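Local coordinates for mandelate racemase / muconate lactonizing enzyme, C-terminal domain protein (PDB 4JHM) that belongs to the mandelate racemase and muconate lactonizing enzyme branch of the enolase superfamily, joining an N-terminal capping domain to a barrel-like C-terminal domain, at residues 266-272 with 294-299; 13-17 with 35-39; 311-315 with 350-356; 69-73 with 91-97. All blocks are in the same frame, centred on the assembly; numbering follows the deposited sequence.

Contact 1 of 4, residues 266-272 with 294-299; sequences WSDVRQD and KNLEIQ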
loop_
_atom_site.group_PDB
_atom_site.type_symbol
_atom_site.label_atom_id
_atom_site.label_comp_id
_atom_site.label_asym_id
_atom_site.label_seq_id
_atom_site.Cartn_x
_atom_site.Cartn_y
_atom_site.Cartn_z
ATOM N N TRP A 266 17.711 -3.251 -2.326
ATOM C CA TRP A 266 19.107 -2.996 -2.663
ATOM C C TRP A 266 19.370 -1.571 -3.131
ATOM O O TRP A 266 18.508 -0.937 -3.737
ATOM C CB TRP A 266 19.538 -3.917 -3.794
ATOM C CG TRP A 266 19.379 -5.380 -3.535
ATOM C CD1 TRP A 266 19.343 -6.007 -2.327
ATOM C CD2 TRP A 266 19.289 -6.409 -4.524
ATOM N NE1 TRP A 266 19.211 -7.365 -2.503
ATOM C CE2 TRP A 266 19.178 -7.635 -3.845
ATOM C CE3 TRP A 266 19.281 -6.411 -5.920
ATOM C CZ2 TRP A 266 19.064 -8.846 -4.513
ATOM C CZ3 TRP A 266 19.163 -7.614 -6.579
ATOM C CH2 TRP A 266 19.059 -8.815 -5.876
ATOM N N SER A 267 20.584 -1.091 -2.881
ATOM C CA SER A 267 21.062 0.173 -3.453
ATOM C C SER A 267 21.782 -0.072 -4.782
ATOM O O SER A 267 22.025 0.856 -5.555
ATOM C CB SER A 267 22.019 0.857 -2.488
ATOM O OG SER A 267 21.470 0.915 -1.189
ATOM N N ASP A 268 22.137 -1.326 -5.032
ATOM C CA ASP A 268 22.710 -1.743 -6.309
ATOM C C ASP A 268 22.275 -3.171 -6.574
ATOM O O ASP A 268 21.411 -3.703 -5.874
ATOM C CB ASP A 268 24.239 -1.647 -6.288
ATOM C CG ASP A 268 24.877 -2.506 -5.201
ATOM O OD1 ASP A 268 24.342 -3.592 -4.879
ATOM O OD2 ASP A 268 25.930 -2.091 -4.668
ATOM N N VAL A 269 22.855 -3.800 -7.588
ATOM C CA VAL A 269 22.671 -5.232 -7.757
ATOM C C VAL A 269 24.032 -5.856 -7.966
ATOM O O VAL A 269 24.899 -5.273 -8.613
ATOM C CB VAL A 269 21.676 -5.587 -8.886
ATOM C CG1 VAL A 269 21.303 -4.355 -9.686
ATOM C CG2 VAL A 269 22.222 -6.694 -9.780
ATOM N N ARG A 270 24.223 -7.029 -7.384
ATOM C CA ARG A 270 25.513 -7.683 -7.405
ATOM C C ARG A 270 25.342 -9.086 -7.943
ATOM O O ARG A 270 24.691 -9.922 -7.328
ATOM C CB ARG A 270 26.114 -7.715 -6.006
ATOM C CG ARG A 270 27.304 -8.652 -5.858
ATOM C CD ARG A 270 27.841 -8.602 -4.439
ATOM N NE ARG A 270 27.922 -7.214 -3.999
ATOM C CZ ARG A 270 28.895 -6.383 -4.344
ATOM N NH1 ARG A 270 29.885 -6.809 -5.117
ATOM N NH2 ARG A 270 28.880 -5.128 -3.917
ATOM N N GLN A 271 25.924 -9.326 -9.110
ATOM C CA GLN A 271 25.840 -10.615 -9.754
ATOM C C GLN A 271 27.210 -10.999 -10.247
ATOM O O GLN A 271 28.098 -10.159 -10.368
ATOM C CB GLN A 271 24.892 -10.562 -10.943
ATOM C CG GLN A 271 23.452 -10.275 -10.581
ATOM C CD GLN A 271 22.733 -11.499 -10.070
ATOM O OE1 GLN A 271 23.001 -11.971 -8.969
ATOM N NE2 GLN A 271 21.806 -12.020 -10.872
ATOM N N ASP A 272 27.362 -12.282 -10.535
ATOM C CA ASP A 272 28.579 -12.820 -11.097
ATOM C C ASP A 272 28.155 -13.572 -12.345
ATOM O O ASP A 272 27.217 -14.370 -12.308
ATOM C CB ASP A 272 29.245 -13.755 -10.086
ATOM C CG ASP A 272 30.620 -14.214 -10.521
ATOM O OD1 ASP A 272 30.959 -14.070 -11.713
ATOM O OD2 ASP A 272 31.363 -14.726 -9.659
ATOM N N LYS A 294 20.168 2.325 -11.120
ATOM C CA LYS A 294 21.191 1.867 -10.199
ATOM C C LYS A 294 22.292 1.097 -10.919
ATOM O O LYS A 294 22.140 0.702 -12.078
ATOM C CB LYS A 294 20.576 0.987 -9.104
ATOM C CG LYS A 294 19.341 1.581 -8.457
ATOM C CD LYS A 294 19.107 1.088 -7.041
ATOM C CE LYS A 294 17.672 1.382 -6.625
ATOM N NZ LYS A 294 17.465 1.435 -5.154
ATOM N N ASN A 295 23.397 0.882 -10.211
ATOM C CA ASN A 295 24.548 0.190 -10.762
ATOM C C ASN A 295 24.538 -1.304 -10.468
ATOM O O ASN A 295 23.842 -1.768 -9.561
ATOM C CB ASN A 295 25.825 0.800 -10.195
ATOM C CG ASN A 295 26.044 2.217 -10.665
ATOM O OD1 ASN A 295 25.438 2.657 -11.634
ATOM N ND2 ASN A 295 26.922 2.937 -9.985
ATOM N N LEU A 296 25.312 -2.047 -11.249
ATOM C CA LEU A 296 25.523 -3.457 -11.007
ATOM C C LEU A 296 26.993 -3.662 -10.686
ATOM O O LEU A 296 27.818 -3.753 -11.587
ATOM C CB LEU A 296 25.133 -4.285 -12.236
ATOM C CG LEU A 296 24.966 -5.793 -11.988
ATOM C CD1 LEU A 296 24.325 -6.484 -13.180
ATOM C CD2 LEU A 296 26.287 -6.464 -11.648
ATOM N N GLU A 297 27.325 -3.723 -9.403
ATOM C CA GLU A 297 28.706 -3.929 -8.986
ATOM C C GLU A 297 29.054 -5.406 -9.091
ATOM O O GLU A 297 28.577 -6.220 -8.304
ATOM C CB GLU A 297 28.913 -3.427 -7.558
ATOM C CG GLU A 297 28.594 -1.952 -7.388
ATOM C CD GLU A 297 29.354 -1.061 -8.359
ATOM O OE1 GLU A 297 30.521 -1.377 -8.665
ATOM O OE2 GLU A 297 28.790 -0.034 -8.803
ATOM N N ILE A 298 29.885 -5.744 -10.071
ATOM C CA ILE A 298 30.192 -7.136 -10.383
ATOM C C ILE A 298 30.968 -7.822 -9.275
ATOM O O ILE A 298 31.831 -7.232 -8.628
ATOM C CB ILE A 298 31.022 -7.276 -11.685
ATOM C CG1 ILE A 298 32.254 -6.366 -11.644
ATOM C CG2 ILE A 298 30.168 -6.960 -12.905
ATOM C CD1 ILE A 298 33.163 -6.501 -12.847
ATOM N N GLN A 299 30.641 -9.086 -9.065
ATOM C CA GLN A 299 31.444 -9.942 -8.231
ATOM C C GLN A 299 32.431 -10.647 -9.146
ATOM O O GLN A 299 32.146 -11.721 -9.677
ATOM C CB GLN A 299 30.555 -10.946 -7.508
ATOM C CG GLN A 299 31.315 -12.064 -6.828
ATOM C CD GLN A 299 30.627 -12.528 -5.572
ATOM O OE1 GLN A 299 30.244 -13.692 -5.452
ATOM N NE2 GLN A 299 30.452 -11.615 -4.627
#

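Contact 2 of 4, residues 13-17 with 35-39; sequences LYALA and YTNNI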
loop_
_atom_site.group_PDB
_atom_site.type_symbol
_atom_site.label_atom_id
_atom_site.label_comp_id
_atom_site.label_asym_id
_atom_site.label_seq_id
_atom_site.Cartn_x
_atom_site.Cartn_y
_atom_site.Cartn_z
ATOM N N LEU A 13 36.265 -30.858 -20.080
ATOM C CA LEU A 13 35.978 -30.342 -18.750
ATOM C C LEU A 13 37.195 -30.492 -17.856
ATOM O O LEU A 13 37.855 -31.527 -17.875
ATOM C CB LEU A 13 34.796 -31.085 -18.135
ATOM C CG LEU A 13 33.509 -31.097 -18.959
ATOM C CD1 LEU A 13 32.363 -31.651 -18.124
ATOM C CD2 LEU A 13 33.190 -29.703 -19.477
ATOM N N TYR A 14 37.488 -29.456 -17.074
ATOM C CA TYR A 14 38.624 -29.488 -16.158
ATOM C C TYR A 14 38.258 -28.961 -14.775
ATOM O O TYR A 14 37.405 -28.083 -14.627
ATOM C CB TYR A 14 39.785 -28.672 -16.720
ATOM C CG TYR A 14 40.341 -29.226 -18.003
ATOM C CD1 TYR A 14 41.255 -30.268 -17.990
ATOM C CD2 TYR A 14 39.949 -28.713 -19.231
ATOM C CE1 TYR A 14 41.764 -30.785 -19.164
ATOM C CE2 TYR A 14 40.455 -29.222 -20.413
ATOM C CZ TYR A 14 41.361 -30.257 -20.372
ATOM O OH TYR A 14 41.866 -30.770 -21.538
ATOM N N ALA A 15 38.914 -29.518 -13.766
ATOM C CA ALA A 15 38.804 -29.031 -12.405
ATOM C C ALA A 15 40.207 -29.045 -11.813
ATOM O O ALA A 15 40.762 -30.113 -11.524
ATOM C CB ALA A 15 37.863 -29.909 -11.591
ATOM N N LEU A 16 40.784 -27.859 -11.653
ATOM C CA LEU A 16 42.164 -27.740 -11.214
ATOM C C LEU A 16 42.285 -26.906 -9.948
ATOM O O LEU A 16 41.348 -26.213 -9.556
ATOM C CB LEU A 16 43.037 -27.147 -12.328
ATOM C CG LEU A 16 42.523 -25.914 -13.073
ATOM C CD1 LEU A 16 43.682 -25.097 -13.613
ATOM C CD2 LEU A 16 41.586 -26.309 -14.206
ATOM N N ALA A 17 43.450 -26.992 -9.313
ATOM C CA ALA A 17 43.727 -26.294 -8.060
ATOM C C ALA A 17 45.229 -26.315 -7.781
ATOM O O ALA A 17 45.992 -26.919 -8.528
ATOM C CB ALA A 17 42.965 -26.945 -6.913
ATOM N N TYR A 35 40.175 -23.674 -2.862
ATOM C CA TYR A 35 39.659 -23.101 -4.100
ATOM C C TYR A 35 39.919 -23.995 -5.307
ATOM O O TYR A 35 41.042 -24.427 -5.546
ATOM C CB TYR A 35 40.223 -21.691 -4.308
ATOM C CG TYR A 35 39.448 -20.681 -3.506
ATOM C CD1 TYR A 35 39.486 -20.694 -2.117
ATOM C CD2 TYR A 35 38.633 -19.751 -4.127
ATOM C CE1 TYR A 35 38.752 -19.788 -1.370
ATOM C CE2 TYR A 35 37.896 -18.843 -3.389
ATOM C CZ TYR A 35 37.959 -18.868 -2.011
ATOM O OH TYR A 35 37.228 -17.966 -1.279
ATOM N N THR A 36 38.846 -24.278 -6.038
ATOM C CA THR A 36 38.890 -25.056 -7.262
ATOM C C THR A 36 38.375 -24.203 -8.401
ATOM O O THR A 36 37.435 -23.419 -8.220
ATOM C CB THR A 36 37.966 -26.273 -7.182
ATOM O OG1 THR A 36 38.325 -27.077 -6.058
ATOM C CG2 THR A 36 38.063 -27.094 -8.447
ATOM N N ASN A 37 38.985 -24.356 -9.571
ATOM C CA ASN A 37 38.505 -23.697 -10.776
ATOM C C ASN A 37 37.959 -24.744 -11.741
ATOM O O ASN A 37 38.586 -25.783 -11.950
ATOM C CB ASN A 37 39.633 -22.904 -11.432
ATOM C CG ASN A 37 39.132 -21.895 -12.451
ATOM O OD1 ASN A 37 37.950 -21.860 -12.787
ATOM N ND2 ASN A 37 40.038 -21.067 -12.951
ATOM N N ASN A 38 36.788 -24.474 -12.313
ATOM C CA ASN A 38 36.170 -25.377 -13.277
ATOM C C ASN A 38 36.185 -24.759 -14.662
ATOM O O ASN A 38 35.594 -23.707 -14.881
ATOM C CB ASN A 38 34.734 -25.676 -12.868
ATOM C CG ASN A 38 34.640 -26.229 -11.464
ATOM O OD1 ASN A 38 35.027 -27.371 -11.209
ATOM N ND2 ASN A 38 34.124 -25.424 -10.542
ATOM N N ILE A 39 36.860 -25.406 -15.603
ATOM C CA ILE A 39 36.982 -24.847 -16.939
ATOM C C ILE A 39 36.263 -25.687 -17.984
ATOM O O ILE A 39 36.436 -26.906 -18.047
ATOM C CB ILE A 39 38.453 -24.696 -17.351
ATOM C CG1 ILE A 39 39.111 -23.579 -16.541
ATOM C CG2 ILE A 39 38.556 -24.391 -18.835
ATOM C CD1 ILE A 39 40.602 -23.445 -16.772
#

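Contact 3 of 4, residues 311-315 with 350-356; sequences LHVAL and APAGNGL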
loop_
_atom_site.group_PDB
_atom_site.type_symbol
_atom_site.label_atom_id
_atom_site.label_comp_id
_atom_site.label_asym_id
_atom_site.label_seq_id
_atom_site.Cartn_x
_atom_site.Cartn_y
_atom_site.Cartn_z
ATOM N N LEU A 311 34.440 -8.486 -16.176
ATOM C CA LEU A 311 35.064 -7.234 -16.575
ATOM C C LEU A 311 34.507 -6.768 -17.918
ATOM O O LEU A 311 34.260 -5.577 -18.124
ATOM C CB LEU A 311 36.584 -7.391 -16.653
ATOM C CG LEU A 311 37.344 -6.222 -17.291
ATOM C CD1 LEU A 311 37.062 -4.909 -16.578
ATOM C CD2 LEU A 311 38.837 -6.502 -17.299
ATOM N N HIS A 312 34.306 -7.713 -18.829
ATOM C CA HIS A 312 33.853 -7.383 -20.170
ATOM C C HIS A 312 32.461 -6.774 -20.151
ATOM O O HIS A 312 32.207 -5.734 -20.756
ATOM C CB HIS A 312 33.878 -8.623 -21.062
ATOM C CG HIS A 312 35.203 -8.863 -21.711
ATOM N ND1 HIS A 312 35.659 -8.101 -22.763
ATOM C CD2 HIS A 312 36.174 -9.768 -21.451
ATOM C CE1 HIS A 312 36.852 -8.531 -23.128
ATOM N NE2 HIS A 312 37.189 -9.541 -22.349
ATOM N N VAL A 313 31.557 -7.430 -19.446
ATOM C CA VAL A 313 30.199 -6.943 -19.347
ATOM C C VAL A 313 30.197 -5.542 -18.735
ATOM O O VAL A 313 29.471 -4.665 -19.193
ATOM C CB VAL A 313 29.332 -7.907 -18.516
ATOM C CG1 VAL A 313 27.892 -7.428 -18.466
ATOM C CG2 VAL A 313 29.407 -9.309 -19.105
ATOM N N ALA A 314 31.027 -5.328 -17.718
ATOM C CA ALA A 314 31.088 -4.030 -17.039
ATOM C C ALA A 314 31.635 -2.933 -17.957
ATOM O O ALA A 314 31.309 -1.760 -17.793
ATOM C CB ALA A 314 31.920 -4.126 -15.766
ATOM N N LEU A 315 32.463 -3.313 -18.923
ATOM C CA LEU A 315 33.009 -2.345 -19.876
ATOM C C LEU A 315 31.989 -1.980 -20.958
ATOM O O LEU A 315 32.104 -0.940 -21.605
ATOM C CB LEU A 315 34.295 -2.881 -20.512
ATOM C CG LEU A 315 35.602 -2.532 -19.787
ATOM C CD1 LEU A 315 35.444 -2.496 -18.275
ATOM C CD2 LEU A 315 36.687 -3.517 -20.175
ATOM N N ALA A 350 40.824 -3.774 -20.085
ATOM C CA ALA A 350 40.341 -4.884 -20.889
ATOM C C ALA A 350 41.532 -5.581 -21.517
ATOM O O ALA A 350 42.419 -4.919 -22.050
ATOM C CB ALA A 350 39.406 -4.385 -21.974
ATOM N N PRO A 351 41.561 -6.923 -21.451
ATOM C CA PRO A 351 42.645 -7.712 -22.047
ATOM C C PRO A 351 42.807 -7.464 -23.545
ATOM O O PRO A 351 41.972 -6.802 -24.161
ATOM C CB PRO A 351 42.218 -9.160 -21.786
ATOM C CG PRO A 351 41.303 -9.086 -20.607
ATOM C CD PRO A 351 40.600 -7.764 -20.714
ATOM N N ALA A 352 43.874 -8.009 -24.118
ATOM C CA ALA A 352 44.278 -7.689 -25.483
ATOM C C ALA A 352 43.454 -8.409 -26.551
ATOM O O ALA A 352 42.960 -7.776 -27.486
ATOM C CB ALA A 352 45.753 -8.006 -25.667
ATOM N N GLY A 353 43.313 -9.725 -26.412
ATOM C CA GLY A 353 42.741 -10.556 -27.474
ATOM C C GLY A 353 41.296 -10.247 -27.812
ATOM O O GLY A 353 40.788 -9.170 -27.507
ATOM N N ASN A 354 40.637 -11.200 -28.461
ATOM C CA ASN A 354 39.206 -11.105 -28.721
ATOM C C ASN A 354 38.434 -11.995 -27.765
ATOM O O ASN A 354 39.021 -12.660 -26.913
ATOM C CB ASN A 354 38.899 -11.513 -30.156
ATOM C CG ASN A 354 39.594 -10.635 -31.168
ATOM O OD1 ASN A 354 39.858 -9.459 -30.913
ATOM N ND2 ASN A 354 39.896 -11.203 -32.329
ATOM N N GLY A 355 37.114 -12.014 -27.906
ATOM C CA GLY A 355 36.281 -12.752 -26.968
ATOM C C GLY A 355 36.595 -12.270 -25.571
ATOM O O GLY A 355 36.487 -11.084 -25.281
ATOM N N LEU A 356 37.002 -13.179 -24.698
ATOM C CA LEU A 356 37.352 -12.787 -23.338
ATOM C C LEU A 356 38.774 -12.245 -23.303
ATOM O O LEU A 356 39.191 -11.631 -22.320
ATOM C CB LEU A 356 37.210 -13.967 -22.377
ATOM C CG LEU A 356 35.803 -14.553 -22.295
ATOM C CD1 LEU A 356 35.719 -15.639 -21.229
ATOM C CD2 LEU A 356 34.789 -13.452 -22.021
#

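Contact 4 of 4, residues 69-73 with 91-97; sequences SLRTI and WLGARCT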
loop_
_atom_site.group_PDB
_atom_site.type_symbol
_atom_site.label_atom_id
_atom_site.label_comp_id
_atom_site.label_asym_id
_atom_site.label_seq_id
_atom_site.Cartn_x
_atom_site.Cartn_y
_atom_site.Cartn_z
ATOM N N SER A 69 28.531 -32.083 -12.368
ATOM C CA SER A 69 27.259 -31.535 -12.824
ATOM C C SER A 69 27.360 -31.231 -14.309
ATOM O O SER A 69 26.453 -31.531 -15.077
ATOM C CB SER A 69 26.928 -30.255 -12.059
ATOM O OG SER A 69 25.830 -29.580 -12.649
ATOM N N LEU A 70 28.481 -30.636 -14.698
ATOM C CA LEU A 70 28.760 -30.324 -16.092
ATOM C C LEU A 70 28.789 -31.580 -16.950
ATOM O O LEU A 70 28.380 -31.557 -18.112
ATOM C CB LEU A 70 30.098 -29.589 -16.207
ATOM C CG LEU A 70 30.018 -28.073 -16.021
ATOM C CD1 LEU A 70 31.340 -27.512 -15.522
ATOM C CD2 LEU A 70 29.602 -27.405 -17.323
ATOM N N ARG A 71 29.272 -32.675 -16.375
ATOM C CA ARG A 71 29.346 -33.943 -17.094
ATOM C C ARG A 71 27.991 -34.370 -17.645
ATOM O O ARG A 71 27.903 -34.896 -18.749
ATOM C CB ARG A 71 29.877 -35.047 -16.178
ATOM C CG ARG A 71 29.884 -36.426 -16.821
ATOM C CD ARG A 71 30.521 -37.463 -15.910
ATOM N NE ARG A 71 31.095 -38.574 -16.663
ATOM C CZ ARG A 71 30.485 -39.733 -16.879
ATOM N NH1 ARG A 71 29.269 -39.953 -16.395
ATOM N NH2 ARG A 71 31.098 -40.681 -17.580
ATOM N N THR A 72 26.938 -34.152 -16.863
ATOM C CA THR A 72 25.608 -34.620 -17.222
ATOM C C THR A 72 24.927 -33.673 -18.207
ATOM O O THR A 72 23.948 -34.038 -18.857
ATOM C CB THR A 72 24.725 -34.792 -15.967
ATOM O OG1 THR A 72 24.497 -33.522 -15.345
ATOM C CG2 THR A 72 25.399 -35.718 -14.972
ATOM N N ILE A 73 25.458 -32.461 -18.323
ATOM C CA ILE A 73 24.857 -31.427 -19.156
ATOM C C ILE A 73 25.401 -31.429 -20.581
ATOM O O ILE A 73 24.637 -31.365 -21.547
ATOM C CB ILE A 73 25.124 -30.033 -18.564
ATOM C CG1 ILE A 73 24.336 -29.840 -17.268
ATOM C CG2 ILE A 73 24.752 -28.951 -19.564
ATOM C CD1 ILE A 73 24.699 -28.572 -16.526
ATOM N N TRP A 91 18.245 -23.540 -23.988
ATOM C CA TRP A 91 18.508 -24.969 -23.880
ATOM C C TRP A 91 19.095 -25.353 -22.511
ATOM O O TRP A 91 18.719 -26.370 -21.936
ATOM C CB TRP A 91 19.454 -25.377 -25.009
ATOM C CG TRP A 91 19.711 -26.836 -25.127
ATOM C CD1 TRP A 91 18.993 -27.738 -25.852
ATOM C CD2 TRP A 91 20.787 -27.564 -24.529
ATOM N NE1 TRP A 91 19.549 -28.988 -25.732
ATOM C CE2 TRP A 91 20.650 -28.908 -24.923
ATOM C CE3 TRP A 91 21.851 -27.210 -23.693
ATOM C CZ2 TRP A 91 21.536 -29.900 -24.508
ATOM C CZ3 TRP A 91 22.728 -28.195 -23.283
ATOM C CH2 TRP A 91 22.565 -29.524 -23.692
ATOM N N LEU A 92 20.000 -24.529 -21.989
ATOM C CA LEU A 92 20.673 -24.818 -20.720
ATOM C C LEU A 92 19.742 -24.737 -19.515
ATOM O O LEU A 92 19.891 -25.499 -18.557
ATOM C CB LEU A 92 21.849 -23.862 -20.512
ATOM C CG LEU A 92 23.054 -24.131 -21.414
ATOM C CD1 LEU A 92 24.072 -23.001 -21.314
ATOM C CD2 LEU A 92 23.696 -25.475 -21.078
ATOM N N GLY A 93 18.789 -23.811 -19.563
ATOM C CA GLY A 93 17.818 -23.649 -18.485
ATOM C C GLY A 93 16.828 -24.801 -18.371
ATOM O O GLY A 93 16.048 -24.859 -17.421
ATOM N N ALA A 94 16.848 -25.714 -19.336
ATOM C CA ALA A 94 15.977 -26.884 -19.300
ATOM C C ALA A 94 16.745 -28.150 -18.911
ATOM O O ALA A 94 16.161 -29.234 -18.836
ATOM C CB ALA A 94 15.298 -27.076 -20.648
ATOM N N ARG A 95 18.050 -28.015 -18.672
ATOM C CA ARG A 95 18.873 -29.140 -18.225
ATOM C C ARG A 95 18.728 -29.358 -16.721
ATOM O O ARG A 95 19.111 -28.501 -15.929
ATOM C CB ARG A 95 20.352 -28.891 -18.533
ATOM C CG ARG A 95 20.723 -28.751 -20.002
ATOM C CD ARG A 95 20.145 -29.861 -20.857
ATOM N NE ARG A 95 18.989 -29.381 -21.599
ATOM C CZ ARG A 95 18.097 -30.160 -22.193
ATOM N NH1 ARG A 95 18.220 -31.478 -22.133
ATOM N NH2 ARG A 95 17.078 -29.617 -22.847
ATOM N N CYS A 96 18.192 -30.509 -16.328
ATOM C CA CYS A 96 18.019 -30.823 -14.915
ATOM C C CYS A 96 19.350 -31.229 -14.278
ATOM O O CYS A 96 19.991 -32.180 -14.725
ATOM C CB CYS A 96 16.990 -31.944 -14.744
ATOM S SG CYS A 96 15.328 -31.537 -15.340
ATOM N N THR A 97 19.759 -30.497 -13.243
ATOM C CA THR A 97 20.979 -30.801 -12.488
ATOM C C THR A 97 21.069 -29.894 -11.273
ATOM O O THR A 97 20.917 -28.681 -11.392
ATOM C CB THR A 97 22.257 -30.585 -13.325
ATOM O OG1 THR A 97 23.410 -30.758 -12.494
ATOM C CG2 THR A 97 22.288 -29.186 -13.910
#

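Contact 1 of 4, residues 266-272 with 294-299
Lys294 lies along the backbone of Trp266 and Ser267, and its chain can be followed atom by atom. CB and CG pass Ser267 O, CD comes to 3.3 Å from that same Ser267 O, and CE moves on to the preceding carbonyl, where NZ donates to Trp266 O at 3.0 Å in the carbonyl plane. The chain is extended beyond CG (chi3 -163°), which gives it the length to span two peptides, and a lysine suits the path, its methylenes lying along the peptides and its ammonium donating at the end. Beyond it the two backbones meet: Val269 N donates to Asn295 O at 3.0 Å, and Gln299 N to Gln271 O at 3.1 Å, almost straight at 178°. These segments flank helix 279-291, as successive strands of a TIM-type barrel would, although Val269 and Leu296 form only a single bridge and neither segment is a regular strand. On the helix side, Val269 CG2 packs on Leu296 CG at 3.6 Å; both branched residues suit this apolar layer, and Leu296 also touches Cys285 of the helix. Arg270 folds toward 294-299 through a bend at chi3 (-45°), so that Glu297 O lies over one guanidinium face, with NH1 at 3.5 Å and poorly angled for a bond. Its NH2 is bonded to Ser245 OG instead, while the Glu297 carboxylate accepts from the backbone nitrogens of Asn321 and Phe322.

Contact 2 of 4, residues 13-17 with 35-39
Tyr14 N donates to Ile39 O at 2.9 Å, and Ile39 N returns a bond of the same length to Tyr14 O, so each residue gives and takes once across a hydrogen-bonded antiparallel pair. Two residues on, Leu16 and Asn37 repeat the exchange: Leu16 N donates to Asn37 O and Asn37 N to Leu16 O, both at 3.0 Å. Between them Ala15 and Asn38 make the non-hydrogen-bonded pair, where Ala15 CA leans on Asn37 O in a CA-H...O contact of 3.3 Å. The strands 8-16 and 34-44 are the two central members of the four-stranded antiparallel sheet of the N-terminal domain, with 50-58 and 369-376 outside them. Tyr14, Leu16, Asn37 and Ile39 point to one face. There Leu16 CD2 meets Ile39 CD1 at 4.0 Å, two branched aliphatic side chains crossing at an angle; CG of Leu16 sits between its backbone N and carbonyl carbon (chi1 46°), which brings the CD2 branch over toward strand 34-44. Asn37 on this face touches Tyr303. On the other face, small Ala15 leaves CB 3.8 Å from Asn38 OD1 and also packs on Ile67 of helix 65-73, which lies against this side. The Asn38 amide suits its buried place because ND2 is held by Ser56 OG and Thr54 O of strand 50-58. Past the last pair, Ala17 CB rests 3.5 Å from Tyr35 O.

Contact 3 of 4, residues 311-315 with 350-356
The imidazole of His312 is the flat group of this contact, with a carbonyl over one face and another at its edge. Gly355 O lies over the face, 3.4 Å from His312 CE1, and its angle to NE2 is too poor for a hydrogen bond. At the edge, only 9° out of the ring plane, Leu356 O accepts from His312 NE2 at 2.9 Å. The acceptor thus lies almost in the ring plane, whereas the carbonyl is met side-on: the donor stands 58° above the carbonyl plane, away from either lone pair. Pro351 CD and Leu356 CD2 add carbon contacts around the ring, the latter 4.0 Å from His312 CD2. Where the loop begins, Pro351 meets Leu311 of the helix tip to tip, CD to CD2 at 4.0 Å. One turn along helix 304-316, Leu315 CD2 packs against Ala350 CB, a methyl small enough to sit beside the helix. Gly355 has a positive phi (55°), which glycine accepts readily, as the chain turns its carbonyl to the ring. The other ring nitrogen, ND1, is paired with the backbone N of Tyr124 in helix 123-127. Since that partner can only donate while NE2 itself donates to Leu356 O, the ring is probably neutral with its proton on NE2, joining the helix to two separate pieces of backbone by both nitrogens.

Contact 4 of 4, residues 69-73 with 91-97
Ser69 and Thr97 bring their hydroxyls together, OG to OG1 at 2.7 Å, in a hydrogen bond that either could donate. Both oxygens stand anti to their own backbone N (chi1 169° and 174°), which points them across the gap. Thr97 is two-sided: OG1 also caps Gly99 N weakly, while its CG2 methyl meets Ile73 CD1 at 3.6 Å, the two side chains crossing at about a right angle. Ile73 turns its other branch to the helix end and turn, CG2 packing on Leu92 CD2 at 3.9 Å, again near a right angle, and on the aliphatic CG of Arg95. Its backbone oxygen lies close to the plane of the Trp91 indole, at the edge, 3.5 Å from CH2. Arg95 bends at chi2 and chi3, laying NE over the centre of the indole face, 3.7 Å above the plane; NE also donates to Trp91 O, almost straight at 175°. Arg95 NH1 goes on to form a salt bridge with Glu59 of the second subunit. The contact joins the end of helix 65-73 to the turn after helix 85-92, with Ala103, Lys104 and Ile107 of helix 100-119 packed against Ser69 and Ile73.

Overall arrangement
Contacts 2 and 4 belong to the N-terminal half and touch: Leu13 CD1 lies 3.6 Å from Leu70 CB, so helix 65-73 links the sheet to the helical region beside it; the centres of the two contacts are about 18 Å apart. Contacts 1 and 3 lie in the barrel-like half and also touch, Ile298 CD1 packing on Ala314 CB at 4.0 Å, with centres about 19 Å apart. No contact of one pair touches a contact of the other: the nearest atoms of contacts 1 and 2 are about 9 Å apart, and those of contacts 3 and 4 about 14 Å. Among the four, contact 4 alone meets another subunit of the eight-chain assembly.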